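Local coordinates for RagB/SusD domain protein (Flavobacterium johnsoniae, PDB 5J90) that binds chitin as a SusD-type protein of a polysaccharide utilization locus, probably as an outer-membrane lipoprotein that passes chitin-derived sugars on for uptake, at residues A[463-469]-A[493-499]; A[86-91]-A[468-474]; A[74-80]-A[450-455]. All blocks are in the same frame, centred on the assembly; numbering follows the deposited sequence.

Each of the three contacts uses part of the long connection between helices 432-442 and 472-477. In order of their first segments, contact 3 joins 74-80 to 450-455, contact 2 joins 86-91 on helix 83-108 to 468-474, and contact 1 ties 463-469 to 493-499, the nearby loop after helix 479-489. Contacts 1 and 2 share I468 and N469, with centres about 14 Å apart, and D493 probably accepts from F470 N between them. Contact 3, centred about 13 Å from contact 1, meets it through Y79 and V465; about 19 Å separates it from contact 2, with N76 ND2 probably bonded to N86 OD1. Contacts 2 and 3 thus hold early chain against late, while contact 1 joins two C-terminal loops.

Contact 1 of 3, residues A[463-469]-A[493-499]; sequences FGVRRIN and DNGGTRV. With EDO (1,2-ethanediol), chain E.
The guanidinium of R467 meets D493 and N494 at its edge, with N469 N 4.0 Å above one face, offset toward the rim. Its NH1 and NH2 both grip D493 OD1, at 2.9 and 3.2 Å, within 3° of the guanidinium plane; NH1 uses the anti lone pair of that oxygen. This end-on salt bridge goes to a single oxygen, the two planes standing 53° apart. NH1 also donates to N494 O, from above the carbonyl plane. A bend at chi3 (-74°) turns the guanidinium toward these acceptors.

The R466 guanidinium carries R498 NH2 over the centre of one face. In return R466 NE lies over a face of the R498 guanidinium, off toward its rim, and F463 CD1 meets the R498 edge in plane; any cation-pi attraction to F463 is long and at most weak. R466 NH1 donates in its own plane to F463 O at 2.9 Å, while R466 NH2 lies 3.4 Å from R498 NH1. These like charges are probably eased by D502, which pairs with R466 NH2. R498 NH2 also bonds G490 O of the second subunit.

G495 O accepts R466 N at 2.8 Å, nearly in line with the C=O, and R467 N at 3.3 Å, from above the carbonyl plane. Thus the loop before helix 472-477 is fastened to the one after helix 479-489, with R467 and T497 packed on L489.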
loop_
_atom_site.group_PDB
_atom_site.type_symbol
_atom_site.label_atom_id
_atom_site.label_comp_id
_atom_site.label_asym_id
_atom_site.label_seq_id
_atom_site.Cartn_x
_atom_site.Cartn_y
_atom_site.Cartn_z
ATOM N N PHE A 463 2.375 5.078 -13.693
ATOM C CA PHE A 463 2.715 3.839 -12.999
ATOM C C PHE A 463 2.286 2.572 -13.718
ATOM O O PHE A 463 2.749 1.483 -13.389
ATOM C CB PHE A 463 2.213 3.888 -11.554
ATOM C CG PHE A 463 2.851 4.990 -10.774
ATOM C CD1 PHE A 463 4.121 4.824 -10.251
ATOM C CD2 PHE A 463 2.217 6.206 -10.631
ATOM C CE1 PHE A 463 4.741 5.855 -9.559
ATOM C CE2 PHE A 463 2.841 7.237 -9.939
ATOM C CZ PHE A 463 4.098 7.050 -9.416
ATOM N N GLY A 464 1.417 2.722 -14.708
ATOM C CA GLY A 464 1.024 1.583 -15.517
ATOM C C GLY A 464 0.231 0.532 -14.768
ATOM O O GLY A 464 -0.349 0.784 -13.703
ATOM N N VAL A 465 0.197 -0.666 -15.340
ATOM C CA VAL A 465 -0.628 -1.737 -14.798
ATOM C C VAL A 465 0.014 -2.316 -13.546
ATOM O O VAL A 465 1.162 -2.784 -13.577
ATOM C CB VAL A 465 -0.843 -2.857 -15.838
ATOM C CG1 VAL A 465 -1.768 -3.915 -15.268
ATOM C CG2 VAL A 465 -1.392 -2.284 -17.152
ATOM N N ARG A 466 -0.718 -2.267 -12.437
ATOM C CA ARG A 466 -0.191 -2.768 -11.164
ATOM C C ARG A 466 -0.659 -4.196 -10.876
ATOM O O ARG A 466 -0.036 -4.911 -10.093
ATOM C CB ARG A 466 -0.534 -1.831 -9.996
ATOM C CG ARG A 466 -0.194 -0.364 -10.247
ATOM C CD ARG A 466 1.226 -0.108 -10.746
ATOM N NE ARG A 466 2.244 -0.344 -9.718
ATOM C CZ ARG A 466 3.509 0.065 -9.808
ATOM N NH1 ARG A 466 3.934 0.755 -10.861
ATOM N NH2 ARG A 466 4.359 -0.192 -8.828
ATOM N N ARG A 467 -1.768 -4.609 -11.496
ATOM C CA ARG A 467 -2.296 -5.962 -11.313
ATOM C C ARG A 467 -3.329 -6.232 -12.386
ATOM O O ARG A 467 -3.723 -5.322 -13.117
ATOM C CB ARG A 467 -2.958 -6.126 -9.933
ATOM C CG ARG A 467 -4.237 -5.293 -9.783
ATOM C CD ARG A 467 -4.882 -5.488 -8.421
ATOM N NE ARG A 467 -5.551 -6.787 -8.270
ATOM C CZ ARG A 467 -6.824 -7.017 -8.581
ATOM N NH1 ARG A 467 -7.579 -6.063 -9.126
ATOM N NH2 ARG A 467 -7.344 -8.212 -8.338
ATOM N N ILE A 468 -3.777 -7.485 -12.461
ATOM C CA ILE A 468 -4.918 -7.828 -13.306
ATOM C C ILE A 468 -6.121 -8.098 -12.406
ATOM O O ILE A 468 -5.993 -8.633 -11.298
ATOM C CB ILE A 468 -4.591 -9.019 -14.242
ATOM C CG1 ILE A 468 -3.420 -8.632 -15.148
ATOM C CG2 ILE A 468 -5.822 -9.436 -15.064
ATOM C CD1 ILE A 468 -2.978 -9.725 -16.123
ATOM N N ASN A 469 -7.297 -7.699 -12.887
ATOM C CA ASN A 469 -8.547 -7.883 -12.147
ATOM C C ASN A 469 -9.010 -9.340 -12.103
ATOM O O ASN A 469 -8.649 -10.143 -12.973
ATOM C CB ASN A 469 -9.651 -6.976 -12.712
ATOM C CG ASN A 469 -9.890 -7.203 -14.192
ATOM O OD1 ASN A 469 -8.978 -7.061 -15.013
ATOM N ND2 ASN A 469 -11.118 -7.579 -14.541
ATOM N N ASP A 493 -11.422 -3.511 -7.660
ATOM C CA ASP A 493 -10.877 -4.639 -8.410
ATOM C C ASP A 493 -10.600 -4.214 -9.849
ATOM O O ASP A 493 -11.356 -4.534 -10.773
ATOM C CB ASP A 493 -11.866 -5.807 -8.356
ATOM C CG ASP A 493 -11.403 -7.028 -9.145
ATOM O OD1 ASP A 493 -10.185 -7.212 -9.380
ATOM O OD2 ASP A 493 -12.290 -7.823 -9.528
ATOM N N ASN A 494 -9.521 -3.458 -10.025
ATOM C CA ASN A 494 -9.081 -3.034 -11.347
ATOM C C ASN A 494 -7.555 -3.041 -11.401
ATOM O O ASN A 494 -6.902 -3.399 -10.425
ATOM C CB ASN A 494 -9.678 -1.671 -11.734
ATOM C CG ASN A 494 -9.226 -0.545 -10.832
ATOM O OD1 ASN A 494 -8.063 -0.453 -10.456
ATOM N ND2 ASN A 494 -10.158 0.335 -10.488
ATOM N N GLY A 495 -6.992 -2.628 -12.531
ATOM C CA GLY A 495 -5.565 -2.767 -12.758
ATOM C C GLY A 495 -4.686 -1.723 -12.101
ATOM O O GLY A 495 -3.457 -1.855 -12.137
ATOM N N GLY A 496 -5.278 -0.689 -11.505
ATOM C CA GLY A 496 -4.503 0.344 -10.844
ATOM C C GLY A 496 -4.299 0.124 -9.358
ATOM O O GLY A 496 -3.460 0.775 -8.743
ATOM N N THR A 497 -5.072 -0.785 -8.766
ATOM C CA THR A 497 -4.969 -1.038 -7.334
ATOM C C THR A 497 -3.725 -1.863 -7.029
ATOM O O THR A 497 -3.475 -2.877 -7.663
ATOM C CB THR A 497 -6.225 -1.759 -6.821
ATOM O OG1 THR A 497 -7.354 -0.893 -7.008
ATOM C CG2 THR A 497 -6.110 -2.111 -5.341
ATOM N N ARG A 498 -2.944 -1.420 -6.052
ATOM C CA ARG A 498 -1.677 -2.085 -5.730
ATOM C C ARG A 498 -1.858 -3.329 -4.877
ATOM O O ARG A 498 -2.584 -3.310 -3.873
ATOM C CB ARG A 498 -0.740 -1.104 -5.018
ATOM C CG ARG A 498 -0.157 -0.072 -5.954
ATOM C CD ARG A 498 0.431 1.129 -5.201
ATOM N NE ARG A 498 1.047 2.037 -6.163
ATOM C CZ ARG A 498 2.322 1.990 -6.534
ATOM N NH1 ARG A 498 3.142 1.103 -5.987
ATOM N NH2 ARG A 498 2.773 2.847 -7.451
ATOM N N VAL A 499 -1.209 -4.418 -5.281
ATOM C CA VAL A 499 -1.162 -5.622 -4.450
ATOM C C VAL A 499 -0.323 -5.346 -3.199
ATOM O O VAL A 499 0.427 -4.359 -3.139
ATOM C CB VAL A 499 -0.628 -6.871 -5.203
ATOM C CG1 VAL A 499 -1.448 -7.121 -6.465
ATOM C CG2 VAL A 499 0.862 -6.739 -5.542
HETATM C C1 EDO E . 6.981 4.230 -5.636
HETATM O O1 EDO E . 6.954 5.291 -6.611
HETATM C C2 EDO E . 5.771 3.323 -5.804
HETATM O O2 EDO E . 5.642 2.828 -7.148
HETATM O O HOH W 1 0.424 -4.107 -7.529
#

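Contact 2 of 3, residues A[86-91]-A[468-474]; sequences NGFIWD and INFVQSE
V471 packs over one face of the W90 indole, its CG2 3.9 Å from the centroid of the five-membered ring and 25° off the normal: a CH-pi contact. W90 holds CG anti to its own amide nitrogen (chi1 -176°), which carries the ring across to V471 and E474. Both valine methyls touch W90 CB; CG2 goes on over the pyrrole ring and CG1 toward G87 CA.

E474 CG lies 3.4 Å from W90 NE1, on the same face as V471 CG2; the bend at chi2 (-74°) then turns the carboxylate back along the indole, CD near NE1 and CZ2, and OE1 bonds Y151 and N478. Replacing W90 with an alanine would probably leave V471 CG2 and E474 CG without their aromatic surface and open a gap beside F134, which meets the indole edge-to-face.

In this SusD-type, largely helical fold the N-terminal part of helix 83-108 packs against the start of helix 472-477, with V471 at the N-cap position. S473 OG donates to the syn lone pair of D91 OD1 at 2.7 Å. Water 3 adds a second link, accepting from S473 N and donating to D91 OD2.

At the other end I89 and I468 meet tip to tip, CD1 to CD1 at a tight 3.5 Å. I468 CG2 lies 3.7 Å from N86 CB. The amide of N86, bonded through OD1 to N76, also reaches N469 OD1 through water 2.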
loop_
_atom_site.group_PDB
_atom_site.type_symbol
_atom_site.label_atom_id
_atom_site.label_comp_id
_atom_site.label_asym_id
_atom_site.label_seq_id
_atom_site.Cartn_x
_atom_site.Cartn_y
_atom_site.Cartn_z
ATOM N N ASN A 86 -7.324 -12.247 -20.272
ATOM C CA ASN A 86 -6.613 -12.445 -19.013
ATOM C C ASN A 86 -7.117 -13.618 -18.186
ATOM O O ASN A 86 -6.408 -14.132 -17.319
ATOM C CB ASN A 86 -6.600 -11.141 -18.213
ATOM C CG ASN A 86 -5.899 -10.023 -18.956
ATOM O OD1 ASN A 86 -4.924 -10.265 -19.672
ATOM N ND2 ASN A 86 -6.395 -8.800 -18.810
ATOM N N GLY A 87 -8.338 -14.069 -18.459
ATOM C CA GLY A 87 -8.859 -15.249 -17.800
ATOM C C GLY A 87 -8.006 -16.486 -18.024
ATOM O O GLY A 87 -7.955 -17.366 -17.171
ATOM N N PHE A 88 -7.320 -16.546 -19.160
ATOM C CA PHE A 88 -6.452 -17.683 -19.463
ATOM C C PHE A 88 -5.358 -17.901 -18.421
ATOM O O PHE A 88 -4.972 -19.040 -18.149
ATOM C CB PHE A 88 -5.824 -17.527 -20.852
ATOM C CG PHE A 88 -6.745 -17.908 -21.975
ATOM C CD1 PHE A 88 -7.653 -16.996 -22.489
ATOM C CD2 PHE A 88 -6.708 -19.189 -22.504
ATOM C CE1 PHE A 88 -8.516 -17.361 -23.528
ATOM C CE2 PHE A 88 -7.562 -19.560 -23.541
ATOM C CZ PHE A 88 -8.465 -18.642 -24.052
ATOM N N ILE A 89 -4.860 -16.811 -17.834
ATOM C CA ILE A 89 -3.798 -16.909 -16.834
ATOM C C ILE A 89 -4.273 -17.757 -15.662
ATOM O O ILE A 89 -3.613 -18.710 -15.239
ATOM C CB ILE A 89 -3.407 -15.514 -16.304
ATOM C CG1 ILE A 89 -3.054 -14.557 -17.447
ATOM C CG2 ILE A 89 -2.271 -15.635 -15.294
ATOM C CD1 ILE A 89 -2.969 -13.099 -17.007
ATOM N N TRP A 90 -5.444 -17.404 -15.140
ATOM C CA TRP A 90 -6.004 -18.085 -13.988
ATOM C C TRP A 90 -6.409 -19.513 -14.353
ATOM O O TRP A 90 -6.064 -20.478 -13.658
ATOM C CB TRP A 90 -7.216 -17.295 -13.489
ATOM C CG TRP A 90 -7.857 -17.813 -12.241
ATOM C CD1 TRP A 90 -8.731 -18.859 -12.126
ATOM C CD2 TRP A 90 -7.706 -17.273 -10.926
ATOM N NE1 TRP A 90 -9.118 -19.013 -10.811
ATOM C CE2 TRP A 90 -8.501 -18.047 -10.054
ATOM C CE3 TRP A 90 -6.967 -16.207 -10.396
ATOM C CZ2 TRP A 90 -8.583 -17.784 -8.684
ATOM C CZ3 TRP A 90 -7.051 -15.951 -9.037
ATOM C CH2 TRP A 90 -7.841 -16.738 -8.200
ATOM N N ASP A 91 -7.141 -19.653 -15.453
ATOM C CA ASP A 91 -7.735 -20.946 -15.769
ATOM C C ASP A 91 -6.673 -22.015 -16.068
ATOM O O ASP A 91 -6.741 -23.128 -15.535
ATOM C CB ASP A 91 -8.778 -20.804 -16.884
ATOM C CG ASP A 91 -9.972 -19.949 -16.458
ATOM O OD1 ASP A 91 -10.273 -19.914 -15.252
ATOM O OD2 ASP A 91 -10.602 -19.303 -17.326
ATOM N N ILE A 468 -3.777 -7.485 -12.461
ATOM C CA ILE A 468 -4.918 -7.828 -13.306
ATOM C C ILE A 468 -6.121 -8.098 -12.406
ATOM O O ILE A 468 -5.993 -8.633 -11.298
ATOM C CB ILE A 468 -4.591 -9.019 -14.242
ATOM C CG1 ILE A 468 -3.420 -8.632 -15.148
ATOM C CG2 ILE A 468 -5.822 -9.436 -15.064
ATOM C CD1 ILE A 468 -2.978 -9.725 -16.123
ATOM N N ASN A 469 -7.297 -7.699 -12.887
ATOM C CA ASN A 469 -8.547 -7.883 -12.147
ATOM C C ASN A 469 -9.010 -9.340 -12.103
ATOM O O ASN A 469 -8.649 -10.143 -12.973
ATOM C CB ASN A 469 -9.651 -6.976 -12.712
ATOM C CG ASN A 469 -9.890 -7.203 -14.192
ATOM O OD1 ASN A 469 -8.978 -7.061 -15.013
ATOM N ND2 ASN A 469 -11.118 -7.579 -14.541
ATOM N N PHE A 470 -9.791 -9.681 -11.087
ATOM C CA PHE A 470 -10.242 -11.062 -10.905
ATOM C C PHE A 470 -11.029 -11.542 -12.135
ATOM O O PHE A 470 -11.692 -10.749 -12.813
ATOM C CB PHE A 470 -11.052 -11.194 -9.609
ATOM C CG PHE A 470 -10.256 -10.897 -8.361
ATOM C CD1 PHE A 470 -9.036 -11.510 -8.128
ATOM C CD2 PHE A 470 -10.740 -10.001 -7.413
ATOM C CE1 PHE A 470 -8.309 -11.240 -6.960
ATOM C CE2 PHE A 470 -10.024 -9.717 -6.258
ATOM C CZ PHE A 470 -8.817 -10.333 -6.025
ATOM N N VAL A 471 -10.942 -12.838 -12.422
ATOM C CA VAL A 471 -11.330 -13.346 -13.743
ATOM C C VAL A 471 -12.795 -13.788 -13.877
ATOM O O VAL A 471 -13.496 -14.052 -12.883
ATOM C CB VAL A 471 -10.386 -14.489 -14.205
ATOM C CG1 VAL A 471 -8.933 -14.030 -14.149
ATOM C CG2 VAL A 471 -10.594 -15.739 -13.369
ATOM N N GLN A 472 -13.228 -13.887 -15.132
ATOM C CA GLN A 472 -14.624 -14.173 -15.453
ATOM C C GLN A 472 -15.100 -15.513 -14.937
ATOM O O GLN A 472 -16.224 -15.619 -14.454
ATOM C CB GLN A 472 -14.845 -14.131 -16.965
ATOM C CG GLN A 472 -14.738 -12.764 -17.574
ATOM C CD GLN A 472 -14.878 -12.810 -19.089
ATOM O OE1 GLN A 472 -14.454 -13.770 -19.736
ATOM N NE2 GLN A 472 -15.457 -11.771 -19.650
ATOM N N SER A 473 -14.271 -16.542 -15.049
ATOM C CA SER A 473 -14.698 -17.868 -14.615
ATOM C C SER A 473 -14.989 -17.866 -13.120
ATOM O O SER A 473 -15.869 -18.588 -12.639
ATOM C CB SER A 473 -13.657 -18.931 -14.955
ATOM O OG SER A 473 -12.478 -18.715 -14.185
ATOM N N GLU A 474 -14.247 -17.039 -12.387
ATOM C CA GLU A 474 -14.405 -16.927 -10.943
ATOM C C GLU A 474 -15.638 -16.119 -10.559
ATOM O O GLU A 474 -16.374 -16.507 -9.655
ATOM C CB GLU A 474 -13.130 -16.330 -10.333
ATOM C CG GLU A 474 -11.984 -17.326 -10.280
ATOM C CD GLU A 474 -12.194 -18.346 -9.189
ATOM O OE1 GLU A 474 -12.374 -17.932 -8.021
ATOM O OE2 GLU A 474 -12.196 -19.559 -9.496
HETATM O O HOH W 2 -8.869 -8.477 -17.348
HETATM O O HOH W 3 -11.860 -16.660 -16.721
#

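Contact 3 of 3, residues A[74-80]-A[450-455]; sequences VNNTTYA and VLKNYS
T78 O receives Y454 N across the contact at 2.8 Å, with an N-H...O angle of 171° and the donor nearly in line with the C=O, so the bond is nearly straight at both ends. N453 CA adds a CA-H...O contact to the same oxygen. T78 is itself positioned by its own loop: T78 N bonds N75 O, and OG1 accepts N75 N while also bonding G73 O. Asx turns shape both partners, through N75 OD1 to T77 N and through N453 OD1 to S455 N.

With CG anti to its carbonyl carbon (chi1 -61°), Y79 directs its ring toward V450, whose CG1 comes within 3.5 Å of ring atom CZ and whose CG2 approaches CE2. The amide of N453 stands almost upright to the Y79 ring (86°), with ND2 at the ring edge, 3.8 Å from CD2; that nitrogen also bonds I459 O and T461 OG1. The phenol oxygen is tied back to the other segment through water 4, which lies 2.7 Å from Y79 OH and accepts from V450 N.

The Y454 ring lies alongside T78, with OG1 at its edge. V74 crosses this ring at about a right angle, CG2 being 3.8 Å from Y454 CD2.

The contact is loop against loop: 74-80 leads into helix 83-108, where N76 packs on W85, and 450-455 belongs to the long connection between helices 432-442 and 472-477.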
loop_
_atom_site.group_PDB
_atom_site.type_symbol
_atom_site.label_atom_id
_atom_site.label_comp_id
_atom_site.label_asym_id
_atom_site.label_seq_id
_atom_site.Cartn_x
_atom_site.Cartn_y
_atom_site.Cartn_z
ATOM N N VAL A 74 -7.722 -1.101 -28.509
ATOM C CA VAL A 74 -8.191 -0.920 -27.142
ATOM C C VAL A 74 -8.016 -2.259 -26.439
ATOM O O VAL A 74 -8.835 -3.161 -26.562
ATOM C CB VAL A 74 -9.673 -0.459 -27.133
ATOM C CG1 VAL A 74 -10.208 -0.320 -25.715
ATOM C CG2 VAL A 74 -9.812 0.855 -27.899
ATOM N N ASN A 75 -6.912 -2.405 -25.717
ATOM C CA ASN A 75 -6.539 -3.728 -25.234
ATOM C C ASN A 75 -5.523 -3.608 -24.104
ATOM O O ASN A 75 -5.263 -2.501 -23.629
ATOM C CB ASN A 75 -6.016 -4.590 -26.401
ATOM C CG ASN A 75 -4.798 -3.988 -27.080
ATOM O OD1 ASN A 75 -3.815 -3.642 -26.422
ATOM N ND2 ASN A 75 -4.850 -3.856 -28.410
ATOM N N ASN A 76 -4.950 -4.731 -23.667
ATOM C CA ASN A 76 -4.017 -4.707 -22.536
ATOM C C ASN A 76 -2.882 -3.705 -22.742
ATOM O O ASN A 76 -2.406 -3.102 -21.777
ATOM C CB ASN A 76 -3.378 -6.083 -22.324
ATOM C CG ASN A 76 -4.252 -7.059 -21.544
ATOM O OD1 ASN A 76 -5.353 -6.744 -21.082
ATOM N ND2 ASN A 76 -3.744 -8.275 -21.398
ATOM N N THR A 77 -2.430 -3.534 -23.987
ATOM C CA THR A 77 -1.275 -2.671 -24.253
ATOM C C THR A 77 -1.605 -1.186 -24.108
ATOM O O THR A 77 -0.702 -0.365 -23.935
ATOM C CB THR A 77 -0.624 -2.914 -25.636
ATOM O OG1 THR A 77 -1.414 -2.306 -26.666
ATOM C CG2 THR A 77 -0.490 -4.411 -25.911
ATOM N N THR A 78 -2.893 -0.849 -24.191
ATOM C CA THR A 78 -3.344 0.527 -23.969
ATOM C C THR A 78 -4.161 0.625 -22.679
ATOM O O THR A 78 -4.941 1.559 -22.479
ATOM C CB THR A 78 -4.121 1.065 -25.191
ATOM O OG1 THR A 78 -5.145 0.125 -25.546
ATOM C CG2 THR A 78 -3.172 1.238 -26.384
ATOM N N TYR A 79 -3.942 -0.349 -21.799
ATOM C CA TYR A 79 -4.454 -0.339 -20.428
ATOM C C TYR A 79 -5.974 -0.477 -20.327
ATOM O O TYR A 79 -6.574 -0.106 -19.314
ATOM C CB TYR A 79 -3.960 0.885 -19.648
ATOM C CG TYR A 79 -2.448 0.982 -19.504
ATOM C CD1 TYR A 79 -1.611 -0.073 -19.858
ATOM C CD2 TYR A 79 -1.858 2.137 -19.000
ATOM C CE1 TYR A 79 -0.222 0.024 -19.714
ATOM C CE2 TYR A 79 -0.479 2.241 -18.846
ATOM C CZ TYR A 79 0.334 1.184 -19.203
ATOM O OH TYR A 79 1.699 1.282 -19.063
ATOM N N ALA A 80 -6.586 -1.020 -21.376
ATOM C CA ALA A 80 -7.956 -1.509 -21.304
ATOM C C ALA A 80 -7.858 -3.016 -21.098
ATOM O O ALA A 80 -7.747 -3.785 -22.055
ATOM C CB ALA A 80 -8.734 -1.171 -22.595
ATOM N N VAL A 450 3.148 4.829 -21.935
ATOM C CA VAL A 450 2.234 4.665 -23.063
ATOM C C VAL A 450 1.769 6.032 -23.563
ATOM O O VAL A 450 1.773 7.012 -22.818
ATOM C CB VAL A 450 1.005 3.774 -22.727
ATOM C CG1 VAL A 450 1.455 2.368 -22.341
ATOM C CG2 VAL A 450 0.133 4.405 -21.632
ATOM N N LEU A 451 1.386 6.087 -24.836
ATOM C CA LEU A 451 0.863 7.309 -25.446
ATOM C C LEU A 451 -0.656 7.290 -25.488
ATOM O O LEU A 451 -1.289 8.340 -25.604
ATOM C CB LEU A 451 1.414 7.475 -26.862
ATOM C CG LEU A 451 2.923 7.685 -26.908
ATOM C CD1 LEU A 451 3.422 7.733 -28.352
ATOM C CD2 LEU A 451 3.303 8.948 -26.156
ATOM N N LYS A 452 -1.234 6.093 -25.407
ATOM C CA LYS A 452 -2.681 5.917 -25.380
ATOM C C LYS A 452 -3.069 5.114 -24.142
ATOM O O LYS A 452 -2.542 4.021 -23.903
ATOM C CB LYS A 452 -3.169 5.193 -26.641
ATOM C CG LYS A 452 -2.933 5.943 -27.956
ATOM C CD LYS A 452 -3.700 7.258 -27.979
ATOM C CE LYS A 452 -3.661 7.918 -29.350
ATOM N NZ LYS A 452 -4.537 9.128 -29.394
ATOM N N ASN A 453 -4.000 5.655 -23.365
ATOM C CA ASN A 453 -4.445 5.041 -22.118
ATOM C C ASN A 453 -5.969 5.014 -22.108
ATOM O O ASN A 453 -6.611 6.040 -21.867
ATOM C CB ASN A 453 -3.893 5.843 -20.933
ATOM C CG ASN A 453 -4.246 5.242 -19.573
ATOM O OD1 ASN A 453 -5.225 4.502 -19.426
ATOM N ND2 ASN A 453 -3.460 5.596 -18.564
ATOM N N TYR A 454 -6.542 3.843 -22.374
ATOM C CA TYR A 454 -7.989 3.680 -22.482
ATOM C C TYR A 454 -8.597 3.031 -21.236
ATOM O O TYR A 454 -9.623 2.352 -21.315
ATOM C CB TYR A 454 -8.331 2.854 -23.727
ATOM C CG TYR A 454 -7.962 3.528 -25.032
ATOM C CD1 TYR A 454 -8.373 4.828 -25.300
ATOM C CD2 TYR A 454 -7.189 2.878 -25.981
ATOM C CE1 TYR A 454 -8.038 5.457 -26.486
ATOM C CE2 TYR A 454 -6.848 3.498 -27.175
ATOM C CZ TYR A 454 -7.272 4.788 -27.416
ATOM O OH TYR A 454 -6.937 5.413 -28.599
ATOM N N SER A 455 -7.979 3.259 -20.080
ATOM C CA SER A 455 -8.452 2.643 -18.838
ATOM C C SER A 455 -9.581 3.404 -18.159
ATOM O O SER A 455 -10.098 2.953 -17.141
ATOM C CB SER A 455 -7.303 2.524 -17.846
ATOM O OG SER A 455 -6.993 3.791 -17.284
HETATM O O HOH W 4 2.807 3.703 -19.143
#